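Local coordinates for N-(5'-phosphoribosyl)anthranilate isomerase (Thermococcus kodakarensis, PDB 5LHF), which catalyses the isomerisation of N-(5-phospho-beta-D-ribosyl)anthranilate to 1-(2-carboxyphenylamino)-1-deoxy-D-ribulose 5-phosphate, the third step of tryptophan biosynthesis from chorismate, at residues 15-27 with 194-207. Residues are numbered along the deposited sequence; the frame is centred on the assembly and turned at random.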
ATOM      1  N   ASP A  15       1.334  -7.441  18.879  1.00 11.62           N
ATOM      2  CA  ASP A  15       0.330  -6.548  19.452  1.00 11.87           C
ATOM      3  C   ASP A  15      -0.252  -5.620  18.393  1.00 12.17           C
ATOM      4  O   ASP A  15      -1.473  -5.425  18.336  1.00 10.12           O
ATOM      5  CB  ASP A  15       0.931  -5.735  20.591  1.00 11.42           C
ATOM      6  CG  ASP A  15       1.222  -6.576  21.809  1.00 14.93           C
ATOM      7  OD1 ASP A  15       2.180  -6.235  22.532  1.00 20.73           O
ATOM      8  OD2 ASP A  15       0.491  -7.566  22.046  1.00 14.15           O
ATOM      9  N   GLU A  16       0.601  -5.041  17.545  1.00  9.57           N
ATOM     10  CA  GLU A  16       0.104  -4.180  16.471  1.00 11.14           C
ATOM     11  C   GLU A  16      -0.726  -4.970  15.465  1.00 15.66           C
ATOM     12  O   GLU A  16      -1.768  -4.493  14.993  1.00 12.76           O
ATOM     13  CB  GLU A  16       1.280  -3.507  15.763  1.00 12.68           C
ATOM     14  CG  GLU A  16       1.933  -2.428  16.571  1.00 11.91           C
ATOM     15  CD  GLU A  16       2.914  -1.634  15.760  1.00 17.80           C
ATOM     16  OE1 GLU A  16       3.628  -2.231  14.920  1.00 18.40           O
ATOM     17  OE2 GLU A  16       2.954  -0.401  15.944  1.00 15.57           O
ATOM     18  N   LEU A  17      -0.277  -6.181  15.121  1.00 13.09           N
ATOM     19  CA  LEU A  17      -1.036  -7.025  14.203  1.00  9.37           C
ATOM     20  C   LEU A  17      -2.443  -7.296  14.726  1.00 11.86           C
ATOM     21  O   LEU A  17      -3.427  -7.057  14.028  1.00 10.62           O
ATOM     22  CB  LEU A  17      -0.305  -8.343  13.963  1.00  9.06           C
ATOM     23  CG  LEU A  17      -1.055  -9.360  13.101  1.00 13.72           C
ATOM     24  CD1 LEU A  17      -1.252  -8.856  11.673  1.00 12.13           C
ATOM     25  CD2 LEU A  17      -0.290 -10.643  13.083  1.00 16.75           C
ATOM     26  N   ARG A  18      -2.556  -7.824  15.951  1.00  7.42           N
ATOM     27  CA  ARG A  18      -3.873  -8.159  16.488  1.00  7.57           C
ATOM     28  C   ARG A  18      -4.793  -6.936  16.562  1.00 13.64           C
ATOM     29  O   ARG A  18      -6.015  -7.061  16.394  1.00 14.34           O
ATOM     30  CB  ARG A  18      -3.723  -8.794  17.869  1.00 10.02           C
ATOM     31  CG  ARG A  18      -3.008 -10.135  17.845  1.00 15.38           C
ATOM     32  CD  ARG A  18      -3.698 -11.106  16.900  1.00 16.70           C
ATOM     33  NE  ARG A  18      -3.179 -12.469  17.039  1.00 16.23           N
ATOM     34  CZ  ARG A  18      -3.123 -13.351  16.042  1.00 19.40           C
ATOM     35  NH1 ARG A  18      -3.524 -13.004  14.826  1.00 18.72           N
ATOM     36  NH2 ARG A  18      -2.640 -14.574  16.253  1.00 15.57           N
ATOM     37  N   LEU A  19      -4.234  -5.755  16.846  1.00 10.48           N
ATOM     38  CA  LEU A  19      -5.038  -4.540  16.870  1.00 12.32           C
ATOM     39  C   LEU A  19      -5.581  -4.220  15.486  1.00 12.77           C
ATOM     40  O   LEU A  19      -6.790  -4.046  15.305  1.00 14.57           O
ATOM     41  CB  LEU A  19      -4.210  -3.367  17.400  1.00 12.17           C
ATOM     42  CG  LEU A  19      -4.876  -1.997  17.281  1.00 10.95           C
ATOM     43  CD1 LEU A  19      -6.219  -2.062  18.040  1.00 10.54           C
ATOM     44  CD2 LEU A  19      -3.955  -0.881  17.818  1.00 13.06           C
ATOM     45  N   VAL A  20      -4.695  -4.166  14.491  1.00 11.25           N
ATOM     46  CA  VAL A  20      -5.092  -3.860  13.118  1.00 10.62           C
ATOM     47  C   VAL A  20      -6.125  -4.856  12.601  1.00 11.00           C
ATOM     48  O   VAL A  20      -7.002  -4.496  11.806  1.00 12.87           O
ATOM     49  CB  VAL A  20      -3.828  -3.818  12.236  1.00 15.85           C
ATOM     50  CG1 VAL A  20      -4.168  -3.926  10.763  1.00 25.42           C
ATOM     51  CG2 VAL A  20      -3.052  -2.551  12.531  1.00 11.31           C
ATOM     52  N   GLU A  21      -6.042  -6.118  13.031  1.00 11.61           N
ATOM     53  CA  GLU A  21      -6.932  -7.151  12.513  1.00 11.06           C
ATOM     54  C   GLU A  21      -8.385  -6.928  12.910  1.00 14.19           C
ATOM     55  O   GLU A  21      -9.280  -7.503  12.283  1.00 14.29           O
ATOM     56  CB  GLU A  21      -6.473  -8.525  12.999  1.00 13.62           C
ATOM     57  CG  GLU A  21      -5.167  -8.958  12.343  1.00 13.32           C
ATOM     58  CD  GLU A  21      -4.771 -10.361  12.709  1.00 23.61           C
ATOM     59  OE1 GLU A  21      -4.116 -11.019  11.875  1.00 26.52           O
ATOM     60  OE2 GLU A  21      -5.097 -10.796  13.830  1.00 22.45           O
ATOM     61  N   ARG A  22      -8.637  -6.108  13.926  1.00 11.94           N
ATOM     62  CA  ARG A  22     -10.009  -5.832  14.324  1.00 15.55           C
ATOM     63  C   ARG A  22     -10.682  -4.817  13.416  1.00 11.66           C
ATOM     64  O   ARG A  22     -11.906  -4.637  13.505  1.00 17.61           O
ATOM     65  CB  ARG A  22     -10.031  -5.352  15.773  1.00 17.41           C
ATOM     66  CG  ARG A  22      -9.543  -6.411  16.745  1.00 15.43           C
ATOM     67  CD  ARG A  22     -10.213  -6.296  18.105  1.00 26.13           C
ATOM     68  NE  ARG A  22      -9.927  -5.026  18.768  1.00 28.28           N
ATOM     69  CZ  ARG A  22      -8.791  -4.753  19.399  1.00 22.02           C
ATOM     70  NH1 ARG A  22      -7.821  -5.661  19.454  1.00 27.77           N
ATOM     71  NH2 ARG A  22      -8.631  -3.571  19.975  1.00 27.93           N
ATOM     72  N   TYR A  23      -9.919  -4.175  12.523  1.00 14.80           N
ATOM     73  CA  TYR A  23     -10.439  -3.083  11.717  1.00 14.83           C
ATOM     74  C   TYR A  23     -10.159  -3.210  10.228  1.00 18.16           C
ATOM     75  O   TYR A  23     -11.038  -2.874   9.429  1.00 17.33           O
ATOM     76  CB  TYR A  23      -9.873  -1.747  12.223  1.00  9.69           C
ATOM     77  CG  TYR A  23     -10.182  -1.482  13.679  1.00 10.92           C
ATOM     78  CD1 TYR A  23      -9.297  -1.886  14.685  1.00 13.49           C
ATOM     79  CD2 TYR A  23     -11.359  -0.849  14.054  1.00 11.87           C
ATOM     80  CE1 TYR A  23      -9.577  -1.642  16.015  1.00 16.02           C
ATOM     81  CE2 TYR A  23     -11.645  -0.603  15.385  1.00 14.95           C
ATOM     82  CZ  TYR A  23     -10.758  -0.999  16.357  1.00 13.42           C
ATOM     83  OH  TYR A  23     -11.048  -0.749  17.679  1.00 16.97           O
ATOM     84  N   ALA A  24      -8.959  -3.653   9.830  1.00 13.20           N
ATOM     85  CA  ALA A  24      -8.533  -3.504   8.444  1.00 13.05           C
ATOM     86  C   ALA A  24      -8.875  -4.739   7.619  1.00 13.53           C
ATOM     87  O   ALA A  24      -8.962  -5.852   8.134  1.00 13.54           O
ATOM     88  CB  ALA A  24      -7.017  -3.239   8.353  1.00  9.65           C
ATOM     89  N   ASP A  25      -9.056  -4.531   6.314  1.00  9.76           N
ATOM     90  CA  ASP A  25      -9.175  -5.669   5.409  1.00  6.45           C
ATOM     91  C   ASP A  25      -7.839  -6.341   5.123  1.00 12.98           C
ATOM     92  O   ASP A  25      -7.828  -7.512   4.726  1.00 13.88           O
ATOM     93  CB  ASP A  25      -9.810  -5.209   4.110  1.00 11.82           C
ATOM     94  CG  ASP A  25     -11.173  -4.606   4.336  1.00 18.86           C
ATOM     95  OD1 ASP A  25     -12.056  -5.368   4.755  1.00 17.34           O
ATOM     96  OD2 ASP A  25     -11.353  -3.388   4.101  1.00 16.84           O
ATOM     97  N   ALA A  26      -6.727  -5.633   5.320  1.00  9.97           N
ATOM     98  CA  ALA A  26      -5.400  -6.154   5.026  1.00 11.70           C
ATOM     99  C   ALA A  26      -4.392  -5.357   5.832  1.00 15.01           C
ATOM    100  O   ALA A  26      -4.662  -4.227   6.254  1.00  9.18           O
ATOM    101  CB  ALA A  26      -5.051  -6.071   3.531  1.00 14.06           C
ATOM    102  N   THR A  27      -3.220  -5.947   6.020  1.00 11.89           N
ATOM    103  CA  THR A  27      -2.116  -5.241   6.653  1.00 10.49           C
ATOM    104  C   THR A  27      -0.845  -5.547   5.864  1.00  9.64           C
ATOM    105  O   THR A  27      -0.886  -6.130   4.774  1.00 10.42           O
ATOM    106  CB  THR A  27      -2.025  -5.610   8.145  1.00 11.89           C
ATOM    107  OG1 THR A  27      -1.094  -4.735   8.803  1.00  9.02           O
ATOM    108  CG2 THR A  27      -1.600  -7.062   8.331  1.00 13.36           C
ATOM    109  N   LYS A 194       0.953   1.495  16.403  1.00  9.33           N
ATOM    110  CA  LYS A 194      -0.441   1.460  15.951  1.00 11.53           C
ATOM    111  C   LYS A 194      -1.369   1.703  17.137  1.00 14.31           C
ATOM    112  O   LYS A 194      -1.244   1.053  18.180  1.00 12.60           O
ATOM    113  CB  LYS A 194      -0.772   0.127  15.280  1.00 11.84           C
ATOM    114  CG  LYS A 194       0.043  -0.197  14.046  1.00 15.59           C
ATOM    115  CD  LYS A 194       0.117   0.942  13.047  1.00 19.98           C
ATOM    116  CE  LYS A 194       1.067   0.550  11.913  1.00 19.53           C
ATOM    117  NZ  LYS A 194       1.574   1.682  11.107  1.00 16.53           N
ATOM    118  N   ASP A 195      -2.287   2.659  16.986  1.00 10.51           N
ATOM    119  CA  ASP A 195      -3.053   3.207  18.108  1.00 11.15           C
ATOM    120  C   ASP A 195      -4.554   3.043  17.877  1.00 12.20           C
ATOM    121  O   ASP A 195      -5.075   3.489  16.848  1.00 11.07           O
ATOM    122  CB  ASP A 195      -2.710   4.682  18.305  1.00 11.11           C
ATOM    123  CG  ASP A 195      -3.487   5.324  19.447  1.00 14.59           C
ATOM    124  OD1 ASP A 195      -3.076   5.166  20.613  1.00 16.12           O
ATOM    125  OD2 ASP A 195      -4.510   5.982  19.176  1.00 16.31           O
ATOM    126  N   ARG A 196      -5.246   2.442  18.853  1.00 10.12           N
ATOM    127  CA  ARG A 196      -6.654   2.080  18.651  1.00  8.55           C
ATOM    128  C   ARG A 196      -7.527   3.312  18.443  1.00 10.11           C
ATOM    129  O   ARG A 196      -8.439   3.303  17.607  1.00 12.21           O
ATOM    130  CB  ARG A 196      -7.177   1.260  19.836  1.00  9.33           C
ATOM    131  CG  ARG A 196      -8.596   0.704  19.628  1.00 11.59           C
ATOM    132  CD  ARG A 196      -9.696   1.604  20.200  1.00 10.55           C
ATOM    133  NE  ARG A 196      -9.506   1.861  21.626  1.00 12.92           N
ATOM    134  CZ  ARG A 196     -10.248   2.696  22.343  1.00 20.50           C
ATOM    135  NH1 ARG A 196     -11.248   3.360  21.774  1.00 15.23           N
ATOM    136  NH2 ARG A 196      -9.994   2.866  23.632  1.00 17.91           N
ATOM    137  N   VAL A 197      -7.274   4.384  19.191  1.00 11.88           N
ATOM    138  CA  VAL A 197      -8.141   5.551  19.067  1.00 10.63           C
ATOM    139  C   VAL A 197      -7.927   6.244  17.727  1.00 12.90           C
ATOM    140  O   VAL A 197      -8.892   6.671  17.074  1.00 13.16           O
ATOM    141  CB  VAL A 197      -7.930   6.506  20.253  1.00 12.21           C
ATOM    142  CG1 VAL A 197      -8.490   7.887  19.924  1.00 10.38           C
ATOM    143  CG2 VAL A 197      -8.589   5.931  21.512  1.00 14.42           C
ATOM    144  N   LEU A 198      -6.671   6.324  17.259  1.00 11.70           N
ATOM    145  CA  LEU A 198      -6.411   6.865  15.923  1.00 15.46           C
ATOM    146  C   LEU A 198      -7.034   5.995  14.838  1.00 11.07           C
ATOM    147  O   LEU A 198      -7.578   6.516  13.852  1.00 11.03           O
ATOM    148  CB  LEU A 198      -4.907   7.004  15.677  1.00 12.50           C
ATOM    149  CG  LEU A 198      -4.219   8.038  16.563  1.00 15.02           C
ATOM    150  CD1 LEU A 198      -2.756   8.155  16.158  1.00 16.60           C
ATOM    151  CD2 LEU A 198      -4.938   9.401  16.482  1.00 15.66           C
ATOM    152  N   ILE A 199      -6.941   4.671  14.977  1.00  9.71           N
ATOM    153  CA  ILE A 199      -7.546   3.790  13.982  1.00 10.13           C
ATOM    154  C   ILE A 199      -9.061   3.977  13.955  1.00  9.36           C
ATOM    155  O   ILE A 199      -9.670   4.042  12.880  1.00 12.39           O
ATOM    156  CB  ILE A 199      -7.148   2.316  14.225  1.00  7.99           C
ATOM    157  CG1 ILE A 199      -5.654   2.124  13.923  1.00  8.27           C
ATOM    158  CG2 ILE A 199      -7.972   1.398  13.317  1.00  8.85           C
ATOM    159  CD1 ILE A 199      -5.065   0.761  14.404  1.00 12.10           C
ATOM    160  N   GLU A 200      -9.696   4.071  15.126  1.00 12.02           N
ATOM    161  CA  GLU A 200     -11.146   4.247  15.131  1.00 12.46           C
ATOM    162  C   GLU A 200     -11.546   5.581  14.516  1.00 12.50           C
ATOM    163  O   GLU A 200     -12.583   5.680  13.851  1.00 13.60           O
ATOM    164  CB  GLU A 200     -11.688   4.093  16.547  1.00 10.31           C
ATOM    165  CG  GLU A 200     -11.566   2.658  17.010  1.00 13.41           C
ATOM    166  CD  GLU A 200     -12.336   2.359  18.284  1.00 16.99           C
ATOM    167  OE1 GLU A 200     -12.557   3.290  19.091  1.00 16.07           O
ATOM    168  OE2 GLU A 200     -12.701   1.182  18.477  1.00 18.45           O
ATOM    169  N   ALA A 201     -10.735   6.623  14.726  1.00 12.17           N
ATOM    170  CA  ALA A 201     -11.043   7.912  14.109  1.00 12.49           C
ATOM    171  C   ALA A 201     -10.918   7.828  12.597  1.00 13.59           C
ATOM    172  O   ALA A 201     -11.722   8.426  11.870  1.00 14.37           O
ATOM    173  CB  ALA A 201     -10.123   9.003  14.656  1.00  8.85           C
ATOM    174  N   PHE A 202      -9.895   7.110  12.112  1.00  8.39           N
ATOM    175  CA  PHE A 202      -9.715   6.896  10.678  1.00 12.58           C
ATOM    176  C   PHE A 202     -10.880   6.103  10.090  1.00  9.68           C
ATOM    177  O   PHE A 202     -11.466   6.488   9.069  1.00 11.05           O
ATOM    178  CB  PHE A 202      -8.383   6.165  10.452  1.00  8.14           C
ATOM    179  CG  PHE A 202      -7.971   6.068   9.012  1.00 13.00           C
ATOM    180  CD1 PHE A 202      -8.333   4.967   8.244  1.00  8.92           C
ATOM    181  CD2 PHE A 202      -7.192   7.062   8.434  1.00 16.09           C
ATOM    182  CE1 PHE A 202      -7.933   4.867   6.936  1.00  8.29           C
ATOM    183  CE2 PHE A 202      -6.792   6.967   7.108  1.00 14.55           C
ATOM    184  CZ  PHE A 202      -7.168   5.876   6.364  1.00 11.13           C
ATOM    185  N   MET A 203     -11.238   4.994  10.737  1.00 12.43           N
ATOM    186  CA  MET A 203     -12.288   4.135  10.199  0.97 13.70           C
ATOM    187  C   MET A 203     -13.629   4.856  10.169  1.00 13.84           C
ATOM    188  O   MET A 203     -14.429   4.651   9.248  1.00 15.77           O
ATOM    189  CB  MET A 203     -12.383   2.855  11.028  0.97 12.50           C
ATOM    190  CG  MET A 203     -11.136   1.991  10.979  0.97 13.53           C
ATOM    191  SD  MET A 203     -10.658   1.490   9.318  0.97 18.51           S
ATOM    192  CE  MET A 203     -12.044   0.472   8.814  0.97 20.66           C
ATOM    193  N   ALA A 204     -13.894   5.695  11.173  1.00 12.60           N
ATOM    194  CA  ALA A 204     -15.135   6.456  11.202  1.00 14.53           C
ATOM    195  C   ALA A 204     -15.306   7.274   9.932  1.00 15.85           C
ATOM    196  O   ALA A 204     -16.398   7.320   9.355  1.00 15.54           O
ATOM    197  CB  ALA A 204     -15.152   7.361  12.428  1.00 12.68           C
ATOM    198  N   VAL A 205     -14.229   7.914   9.470  1.00 15.69           N
ATOM    199  CA  VAL A 205     -14.313   8.713   8.248  1.00 16.00           C
ATOM    200  C   VAL A 205     -14.557   7.822   7.040  1.00 19.56           C
ATOM    201  O   VAL A 205     -15.349   8.157   6.145  1.00 15.51           O
ATOM    202  CB  VAL A 205     -13.037   9.553   8.061  1.00 15.05           C
ATOM    203  CG1 VAL A 205     -13.133  10.334   6.765  1.00 16.01           C
ATOM    204  CG2 VAL A 205     -12.837  10.507   9.231  1.00 14.38           C
ATOM    205  N   VAL A 206     -13.848   6.695   6.969  1.00 15.54           N
ATOM    206  CA  VAL A 206     -13.994   5.795   5.828  1.00 16.45           C
ATOM    207  C   VAL A 206     -15.426   5.283   5.730  1.00 27.13           C
ATOM    208  O   VAL A 206     -16.006   5.219   4.635  1.00 24.17           O
ATOM    209  CB  VAL A 206     -12.983   4.639   5.930  1.00 24.45           C
ATOM    210  CG1 VAL A 206     -13.219   3.626   4.813  1.00 28.09           C
ATOM    211  CG2 VAL A 206     -11.581   5.187   5.865  1.00 17.95           C
ATOM    212  N   ARG A 207     -16.024   4.924   6.873  1.00 28.26           N
ATOM    213  CA  ARG A 207     -17.379   4.381   6.868  1.00 30.82           C
ATOM    214  C   ARG A 207     -18.460   5.464   6.851  1.00 40.70           C
ATOM    215  O   ARG A 207     -19.572   5.208   6.374  1.00 38.55           O
ATOM    216  CB  ARG A 207     -17.568   3.461   8.072  1.00 31.44           C
ATOM    217  CG  ARG A 207     -16.575   2.315   8.104  1.00 37.13           C
ATOM    218  CD  ARG A 207     -16.844   1.357   9.252  1.00 47.80           C
ATOM    219  NE  ARG A 207     -15.607   0.931   9.905  1.00 52.33           N
ATOM    220  CZ  ARG A 207     -15.522  -0.103  10.735  1.00 57.95           C
ATOM    221  NH1 ARG A 207     -16.603  -0.821  11.010  1.00 62.51           N
ATOM    222  NH2 ARG A 207     -14.360  -0.421  11.291  1.00 56.82           N
TER
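Tyr23 is the largest bump of the interface: its ring leaves the loop after helix 14-20 and lies along helix 196-207, over Ile199, with Arg196 and Glu200 round its hydroxyl end and Met203 by its root. With CG anti to the carbonyl carbon (chi1 -58°), the ring swings over the helix, and its turn about CB-CG presents one face to the branch methyl of Ile199, whose CG2 sits 3.6 Å from Tyr23 CG, a CH-pi contact displaced toward the rim. Isoleucine suits this place because its two arms differ: the short CG2 branch supports the ring, while the longer CG1-CD1 arm meets Leu19 tip to tip, CD1 3.9 Å from Leu19 CD2. A tyrosine is equally apt, since its apolar ring can be covered while its hydroxyl reaches the helix surface and donates to Glu200 OE2 (2.7 Å) on the anti side of the carboxylate, tilted well out of its plane, which stands 79° from the ring. The other oxygen, Glu200 OE1, receives Arg196 NH1 in a salt bridge, so both oxygens are held, OE1 from above the carboxylate plane.

The two helices are the first and last of the TIM barrel's eightfold ring, neighbours where the barrel closes; they run in the same general direction, the axes of 15-20 and 196-207 tilted by 29° and 11.4 Å apart at their closest. Beneath them Val20 and Ile199 both rest on Ile8 of strand 5-9. Leu19 fills the hollow at the start of helix 196-207: CD2 nestles 3.3 Å from Lys194 O, and CD1 lies against the aliphatic part of Arg196.

Just before the N-cap Asp195, Lys194 is crossed at about a right angle by the extended side chain of Glu16, whose OE2 accepts Lys194 N (2.8 Å, nearly straight). Arg37 forms a salt bridge with the same oxygen. The bent Lys194 chain packs its CG against the Glu16 carboxylate, then carries NZ away to Glu189.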